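Local atomic coordinates of flagella basal body P-ring formation protein FlgA (Salmonella typhimurium, PDB entry 3TEE), a protein that takes part in assembly of the flagellar P-ring in the periplasm, probably as a chaperone or modulator of the ring-forming protein FlgI. Residues 5-8 with 9-13; 57-60 with 61-64; 139-142 with 143-147. All blocks are in the same frame, centred on the assembly; numbering follows the deposited sequence.

Interaction 1: residues 5-8 with 9-13; sequences AQLT and TWFSQ
Two turns of the N-terminal alpha-helix, residues 2-14, meet here, and the polar centre of the contact is the carbonyl oxygen of Thr-8, which Ser-12 holds twice. The backbone N of Ser-12 donates to Thr-8 O as the ordinary i to i+4 helix bond, while Ser-12 OG donates to the same Thr-8 O at 2.7 Å. The two donors arrive from opposite faces of the carbonyl plane, the hydroxyl 36° out of it. Ser-12 can fold back in this way because its OG sits beside its own N, opposite the carbonyl carbon (chi1 -71°). One turn earlier, a water donates to Ala-5 O at 2.8 Å and also lies 3.1 Å from Thr-9 OG1, tying that hydroxyl to the backbone.

The apolar side of the helix is different in kind. Leu-7 CD2 approaches Phe-11 CE2 at 4.3 Å, a loose touch, and Leu-7 O lies at the edge of the Phe-11 ring, near its plane, 3.3 Å from Phe-11 CD2. Trp-10 CE3 stands 3.7 Å above one face of the Phe-11 ring, offset toward the rim, with Phe-11 CE2 at the indole edge. Leu-7 and Phe-11 rest on Val-24, Val-55 and Val-68 of the underlying sheet, and the Trp-10 ring meets that of Phe-41.

The chemistry thus divides the helix: Ser-12 OG is bound directly to Thr-8 O and Thr-9 OG1 is joined to Ala-5 O through a water, whereas Leu-7 and Phe-11 are set against the sheet, as expected of an amphipathic helix.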
loop_
_atom_site.group_PDB
_atom_site.type_symbol
_atom_site.label_atom_id
_atom_site.label_comp_id
_atom_site.label_asym_id
_atom_site.label_seq_id
_atom_site.Cartn_x
_atom_site.Cartn_y
_atom_site.Cartn_z
ATOM N N ALA A 5 -23.623 20.856 -10.836
ATOM C CA ALA A 5 -24.372 19.591 -10.709
ATOM C C ALA A 5 -23.613 18.447 -11.444
ATOM O O ALA A 5 -23.504 17.345 -10.926
ATOM C CB ALA A 5 -25.764 19.765 -11.311
ATOM N N GLN A 6 -23.083 18.738 -12.640
ATOM C CA GLN A 6 -22.330 17.767 -13.436
ATOM C C GLN A 6 -21.038 17.385 -12.740
ATOM O O GLN A 6 -20.770 16.193 -12.601
ATOM C CB GLN A 6 -22.043 18.348 -14.831
ATOM C CG GLN A 6 -23.291 18.466 -15.708
ATOM C CD GLN A 6 -22.972 19.045 -17.083
ATOM O OE1 GLN A 6 -21.856 19.459 -17.349
ATOM N NE2 GLN A 6 -23.942 19.119 -17.974
ATOM N N LEU A 7 -20.257 18.362 -12.272
ATOM C CA LEU A 7 -19.028 18.059 -11.526
ATOM C C LEU A 7 -19.330 17.294 -10.241
ATOM O O LEU A 7 -18.575 16.389 -9.915
ATOM C CB LEU A 7 -18.215 19.329 -11.188
ATOM C CG LEU A 7 -17.501 19.998 -12.388
ATOM C CD1 LEU A 7 -17.069 21.393 -12.022
ATOM C CD2 LEU A 7 -16.307 19.156 -12.872
ATOM N N THR A 8 -20.403 17.676 -9.504
ATOM C CA THR A 8 -20.802 16.983 -8.259
ATOM C C THR A 8 -21.122 15.504 -8.542
ATOM O O THR A 8 -20.642 14.620 -7.822
ATOM C CB THR A 8 -21.958 17.731 -7.555
ATOM O OG1 THR A 8 -21.496 19.049 -7.195
ATOM C CG2 THR A 8 -22.478 16.970 -6.315
ATOM N N THR A 9 -21.914 15.245 -9.591
ATOM C CA THR A 9 -22.236 13.879 -10.023
ATOM C C THR A 9 -20.952 13.158 -10.505
ATOM O O THR A 9 -20.723 12.001 -10.141
ATOM C CB THR A 9 -23.369 13.889 -11.095
ATOM O OG1 THR A 9 -24.564 14.373 -10.486
ATOM C CG2 THR A 9 -23.641 12.492 -11.688
ATOM N N TRP A 10 -20.119 13.832 -11.312
ATOM C CA TRP A 10 -18.901 13.190 -11.807
ATOM C C TRP A 10 -17.976 12.741 -10.650
ATOM O O TRP A 10 -17.619 11.557 -10.580
ATOM C CB TRP A 10 -18.167 14.101 -12.804
ATOM C CG TRP A 10 -17.042 13.439 -13.534
ATOM C CD1 TRP A 10 -17.140 12.551 -14.564
ATOM C CD2 TRP A 10 -15.657 13.749 -13.401
ATOM N NE1 TRP A 10 -15.886 12.244 -15.046
ATOM C CE2 TRP A 10 -14.953 12.948 -14.334
ATOM C CE3 TRP A 10 -14.930 14.617 -12.560
ATOM C CZ2 TRP A 10 -13.564 13.019 -14.487
ATOM C CZ3 TRP A 10 -13.543 14.656 -12.689
ATOM C CH2 TRP A 10 -12.879 13.855 -13.635
ATOM N N PHE A 11 -17.642 13.646 -9.726
ATOM C CA PHE A 11 -16.784 13.261 -8.592
ATOM C C PHE A 11 -17.449 12.259 -7.674
ATOM O O PHE A 11 -16.745 11.395 -7.170
ATOM C CB PHE A 11 -16.310 14.475 -7.783
ATOM C CG PHE A 11 -15.140 15.169 -8.434
ATOM C CD1 PHE A 11 -13.842 14.671 -8.284
ATOM C CD2 PHE A 11 -15.324 16.341 -9.161
ATOM C CE1 PHE A 11 -12.755 15.316 -8.881
ATOM C CE2 PHE A 11 -14.238 16.977 -9.773
ATOM C CZ PHE A 11 -12.961 16.478 -9.600
ATOM N N SER A 12 -18.785 12.364 -7.439
ATOM C CA SER A 12 -19.520 11.369 -6.612
ATOM C C SER A 12 -19.343 9.943 -7.206
ATOM O O SER A 12 -19.025 9.001 -6.481
ATOM C CB SER A 12 -21.016 11.711 -6.563
ATOM O OG SER A 12 -21.250 12.878 -5.784
ATOM N N GLN A 13 -19.603 9.789 -8.507
ATOM C CA GLN A 13 -19.475 8.493 -9.220
ATOM C C GLN A 13 -18.003 8.021 -9.209
ATOM O O GLN A 13 -17.740 6.856 -8.913
ATOM C CB GLN A 13 -19.984 8.600 -10.665
ATOM C CG GLN A 13 -21.516 8.723 -10.721
ATOM C CD GLN A 13 -22.101 9.095 -12.062
ATOM O OE1 GLN A 13 -21.382 9.448 -13.001
ATOM N NE2 GLN A 13 -23.442 9.072 -12.160
HETATM O O HOH W 1 -25.128 16.866 -8.759
#

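Interaction 2: residues 57-60 with 61-64; sequences ARCA and NEKR
Backbone hydrogen bonds join Ala-57 to Arg-64 and Cys-59 to Glu-62, two reciprocal pairs. Ala-57 N donates to Arg-64 O at 2.8 Å, and Arg-64 N returns a bond to Ala-57 O; nearer the tip, Cys-59 N gives to Glu-62 O at 3.0 Å. The return bond from Glu-62 N reaches Cys-59 O from well above the carbonyl plane, 56° out of it. Between these pairs Arg-58 and Lys-63 form a non-hydrogen-bonded pair, where Arg-58 CA makes a CH...O contact of 3.4 Å with Glu-62 O.

This is a tight antiparallel beta hairpin, strands 53-59 and 62-79 linked by a type II turn from Cys-59 to Glu-62. Asn-61 takes the third position of the turn with a positive phi of 62°, as that turn type requires.

Charged groups occupy both faces. On one, Arg-58 and Lys-63 run side by side in extended form and point the same way, so that Arg-58 NH1 and Lys-63 NZ lie 3.9 Å apart. A water accepts from Lys-63 NZ and, weakly, from Arg-58 NH1, lying in the guanidinium plane, and probably eases the repulsion. On the other face Arg-64, bent at chi2 (-61°), turns back along its strand to form a salt bridge from NE to Glu-62 OE1 at 2.9 Å, in the guanidinium plane but above that of the carboxylate. Glu-62 OE2 is hydrogen-bonded to Ser-35 OG.

Apolar contact is slight: Cys-59 CB meets Glu-62 CB at 4.1 Å, while Cys-59 SG is committed to the disulfide with Cys-36.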
loop_
_atom_site.group_PDB
_atom_site.type_symbol
_atom_site.label_atom_id
_atom_site.label_comp_id
_atom_site.label_asym_id
_atom_site.label_seq_id
_atom_site.Cartn_x
_atom_site.Cartn_y
_atom_site.Cartn_z
ATOM N N ALA A 57 -11.955 20.226 -18.827
ATOM C CA ALA A 57 -13.335 20.163 -19.323
ATOM C C ALA A 57 -13.285 20.486 -20.803
ATOM O O ALA A 57 -12.867 21.588 -21.192
ATOM C CB ALA A 57 -14.220 21.160 -18.580
ATOM N N ARG A 58 -13.641 19.505 -21.640
ATOM C CA ARG A 58 -13.560 19.693 -23.083
ATOM C C ARG A 58 -14.912 19.888 -23.711
ATOM O O ARG A 58 -15.850 19.199 -23.345
ATOM C CB ARG A 58 -12.880 18.488 -23.768
ATOM C CG ARG A 58 -11.372 18.372 -23.522
ATOM C CD ARG A 58 -10.828 17.229 -24.376
ATOM N NE ARG A 58 -9.365 17.139 -24.372
ATOM C CZ ARG A 58 -8.656 16.564 -23.410
ATOM N NH1 ARG A 58 -7.334 16.518 -23.490
ATOM N NH2 ARG A 58 -9.261 16.045 -22.351
ATOM N N CYS A 59 -14.977 20.758 -24.710
ATOM C CA CYS A 59 -16.146 21.008 -25.567
ATOM C C CYS A 59 -15.563 21.099 -26.958
ATOM O O CYS A 59 -14.333 21.196 -27.104
ATOM C CB CYS A 59 -16.834 22.329 -25.205
ATOM S SG CYS A 59 -17.732 22.319 -23.645
ATOM N N ALA A 60 -16.421 21.136 -27.995
ATOM C CA ALA A 60 -15.941 21.393 -29.348
ATOM C C ALA A 60 -15.184 22.762 -29.271
ATOM O O ALA A 60 -15.708 23.711 -28.677
ATOM C CB ALA A 60 -17.129 21.512 -30.298
ATOM N N ASN A 61 -13.947 22.834 -29.777
ATOM C CA ASN A 61 -13.129 24.070 -29.727
ATOM C C ASN A 61 -12.769 24.619 -28.349
ATOM O O ASN A 61 -12.375 25.790 -28.262
ATOM C CB ASN A 61 -13.697 25.212 -30.629
ATOM C CG ASN A 61 -14.274 24.725 -31.918
ATOM O OD1 ASN A 61 -13.590 24.109 -32.735
ATOM N ND2 ASN A 61 -15.570 24.912 -32.067
ATOM N N GLU A 62 -12.879 23.807 -27.266
ATOM C CA GLU A 62 -12.451 24.271 -25.950
ATOM C C GLU A 62 -11.785 23.182 -25.163
ATOM O O GLU A 62 -12.268 22.057 -25.145
ATOM C CB GLU A 62 -13.612 24.806 -25.083
ATOM C CG GLU A 62 -14.364 25.996 -25.656
ATOM C CD GLU A 62 -15.631 26.356 -24.905
ATOM O OE1 GLU A 62 -15.727 26.048 -23.697
ATOM O OE2 GLU A 62 -16.517 26.983 -25.522
ATOM N N LYS A 63 -10.755 23.545 -24.408
ATOM C CA LYS A 63 -10.116 22.664 -23.449
ATOM C C LYS A 63 -9.895 23.525 -22.199
ATOM O O LYS A 63 -8.872 24.196 -22.080
ATOM C CB LYS A 63 -8.805 22.066 -24.008
ATOM C CG LYS A 63 -8.120 21.155 -22.990
ATOM C CD LYS A 63 -6.749 20.707 -23.499
ATOM C CE LYS A 63 -6.155 19.670 -22.582
ATOM N NZ LYS A 63 -4.738 19.412 -22.936
ATOM N N ARG A 64 -10.885 23.562 -21.313
ATOM C CA ARG A 64 -10.817 24.396 -20.107
ATOM C C ARG A 64 -10.068 23.694 -19.016
ATOM O O ARG A 64 -10.224 22.476 -18.869
ATOM C CB ARG A 64 -12.228 24.728 -19.573
ATOM C CG ARG A 64 -13.190 25.328 -20.624
ATOM C CD ARG A 64 -12.707 26.648 -21.203
ATOM N NE ARG A 64 -13.770 27.289 -21.974
ATOM C CZ ARG A 64 -13.838 28.590 -22.223
ATOM N NH1 ARG A 64 -12.887 29.406 -21.788
ATOM N NH2 ARG A 64 -14.863 29.087 -22.900
HETATM O O HOH W 2 -5.166 17.911 -25.610
#

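Interaction 3: residues 139-142 with 143-147; sequences WRVK and AGQRV
Lys-142 O accepts from Gln-145 N at 3.1 Å, the bond that closes a type II beta turn across Ala-143 and Gly-144. Gly-144, third in the turn, has a phi of 94°, where a CB would press on the carbonyl oxygen of Ala-143.

The side chain of Gln-145 reaches back to residues 140-142. With CG anti to the backbone N (chi1 -158°) and the chain extended beyond it, its amide comes alongside the first segment. The turn brings Gln-145 CB to a short 3.0 Å from Lys-142 O, and OE1 takes a weak hydrogen bond of 3.4 Å from Lys-142 N. The other end of the amide, NE2, gives a weak bond to a water that itself donates to Arg-140 O at 3.2 Å. OE1 thus meets the first residue of the turn directly and NE2 reaches Arg-140 O by way of the water, both weakly.

Further along, Val-141 and Val-147 cross at about a right angle, Val-147 CG1 lying 4.0 Å from both CG1 and CG2 of Val-141.

Arg-140 and Val-141 together face Ala-168 in a classic beta bulge, and Arg-140 NE hydrogen-bonds to Ser-190 O. The turn leads the chain into strand 146-152, which pairs with strand 157-164; the two valines sit on Ala-164 of that strand and on Ile-194 of strand 194-197.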
loop_
_atom_site.group_PDB
_atom_site.type_symbol
_atom_site.label_atom_id
_atom_site.label_comp_id
_atom_site.label_asym_id
_atom_site.label_seq_id
_atom_site.Cartn_x
_atom_site.Cartn_y
_atom_site.Cartn_z
ATOM N N TRP A 139 7.306 -9.509 10.214
ATOM C CA TRP A 139 8.439 -10.347 9.823
ATOM C C TRP A 139 7.987 -11.800 9.809
ATOM O O TRP A 139 7.602 -12.327 10.855
ATOM C CB TRP A 139 9.622 -10.180 10.782
ATOM C CG TRP A 139 10.166 -8.785 10.946
ATOM C CD1 TRP A 139 10.567 -8.209 12.114
ATOM C CD2 TRP A 139 10.478 -7.845 9.904
ATOM N NE1 TRP A 139 11.113 -6.971 11.868
ATOM C CE2 TRP A 139 11.058 -6.717 10.522
ATOM C CE3 TRP A 139 10.356 -7.861 8.504
ATOM C CZ2 TRP A 139 11.512 -5.613 9.789
ATOM C CZ3 TRP A 139 10.780 -6.753 7.778
ATOM C CH2 TRP A 139 11.328 -5.634 8.423
ATOM N N ARG A 140 8.002 -12.446 8.635
ATOM C CA ARG A 140 7.666 -13.874 8.543
ATOM C C ARG A 140 8.875 -14.653 9.079
ATOM O O ARG A 140 8.721 -15.668 9.761
ATOM C CB ARG A 140 7.339 -14.279 7.087
ATOM C CG ARG A 140 6.904 -15.743 6.894
ATOM C CD ARG A 140 5.607 -16.090 7.609
ATOM N NE ARG A 140 5.393 -17.535 7.753
ATOM C CZ ARG A 140 5.826 -18.268 8.775
ATOM N NH1 ARG A 140 6.540 -17.712 9.745
ATOM N NH2 ARG A 140 5.559 -19.564 8.828
ATOM N N VAL A 141 10.073 -14.114 8.821
ATOM C CA VAL A 141 11.330 -14.681 9.273
ATOM C C VAL A 141 12.020 -13.635 10.152
ATOM O O VAL A 141 12.122 -12.474 9.759
ATOM C CB VAL A 141 12.170 -15.127 8.036
ATOM C CG1 VAL A 141 13.648 -15.206 8.344
ATOM C CG2 VAL A 141 11.657 -16.448 7.473
ATOM N N LYS A 142 12.454 -14.039 11.347
ATOM C CA LYS A 142 13.154 -13.145 12.273
ATOM C C LYS A 142 14.613 -13.549 12.436
ATOM O O LYS A 142 14.910 -14.733 12.377
ATOM C CB LYS A 142 12.454 -13.100 13.646
ATOM C CG LYS A 142 11.026 -12.532 13.577
ATOM C CD LYS A 142 10.288 -12.704 14.893
ATOM C CE LYS A 142 8.865 -12.204 14.793
ATOM N NZ LYS A 142 8.067 -12.557 15.996
ATOM N N ALA A 143 15.518 -12.572 12.648
ATOM C CA ALA A 143 16.941 -12.823 12.857
ATOM C C ALA A 143 17.146 -13.811 14.026
ATOM O O ALA A 143 16.521 -13.657 15.079
ATOM C CB ALA A 143 17.661 -11.512 13.128
ATOM N N GLY A 144 17.938 -14.857 13.788
ATOM C CA GLY A 144 18.242 -15.888 14.778
ATOM C C GLY A 144 17.350 -17.116 14.715
ATOM O O GLY A 144 17.653 -18.137 15.337
ATOM N N GLN A 145 16.270 -17.038 13.940
ATOM C CA GLN A 145 15.294 -18.111 13.766
ATOM C C GLN A 145 15.837 -19.231 12.889
ATOM O O GLN A 145 16.493 -18.955 11.885
ATOM C CB GLN A 145 14.044 -17.533 13.098
ATOM C CG GLN A 145 12.762 -18.311 13.276
ATOM C CD GLN A 145 11.607 -17.396 12.945
ATOM O OE1 GLN A 145 11.254 -17.198 11.778
ATOM N NE2 GLN A 145 11.035 -16.768 13.963
ATOM N N ARG A 146 15.497 -20.488 13.239
ATOM C CA ARG A 146 15.829 -21.672 12.458
ATOM C C ARG A 146 14.899 -21.631 11.253
ATOM O O ARG A 146 13.691 -21.434 11.414
ATOM C CB ARG A 146 15.612 -22.950 13.286
ATOM C CG ARG A 146 15.942 -24.244 12.540
ATOM C CD ARG A 146 15.887 -25.459 13.446
ATOM N NE ARG A 146 15.771 -26.706 12.686
ATOM C CZ ARG A 146 14.621 -27.313 12.411
ATOM N NH1 ARG A 146 13.471 -26.796 12.829
ATOM N NH2 ARG A 146 14.609 -28.443 11.718
ATOM N N VAL A 147 15.460 -21.721 10.043
ATOM C CA VAL A 147 14.662 -21.646 8.809
ATOM C C VAL A 147 15.035 -22.791 7.881
ATOM O O VAL A 147 16.081 -23.416 8.062
ATOM C CB VAL A 147 14.811 -20.286 8.077
ATOM C CG1 VAL A 147 14.205 -19.138 8.881
ATOM C CG2 VAL A 147 16.270 -19.999 7.719
HETATM O O HOH W 3 8.016 -15.616 12.904
#

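In the fold
The three contacts lie in series along an elongated single chain. Interactions 1 and 2 belong to the same N-terminal part, their centres 18 Å apart and their nearest atoms about 6 Å: helix 2-14, which carries residues 5-13, covers the sheet whose 57-64 hairpin projects beyond it. The loop carrying Cys-36, Glu-37 and Pro-39 bridges the two, since Gln-6 NE2 hydrogen-bonds to Glu-37 O and Cys-59 is disulfide-linked to Cys-36. Interaction 3 starts the C-terminal beta unit on the opposite side of the chain's centre, 50 Å from interaction 1 and 59 Å from interaction 2, centre to centre. A glycerol, probably from crystallisation, lies by Arg-58 and Lys-63.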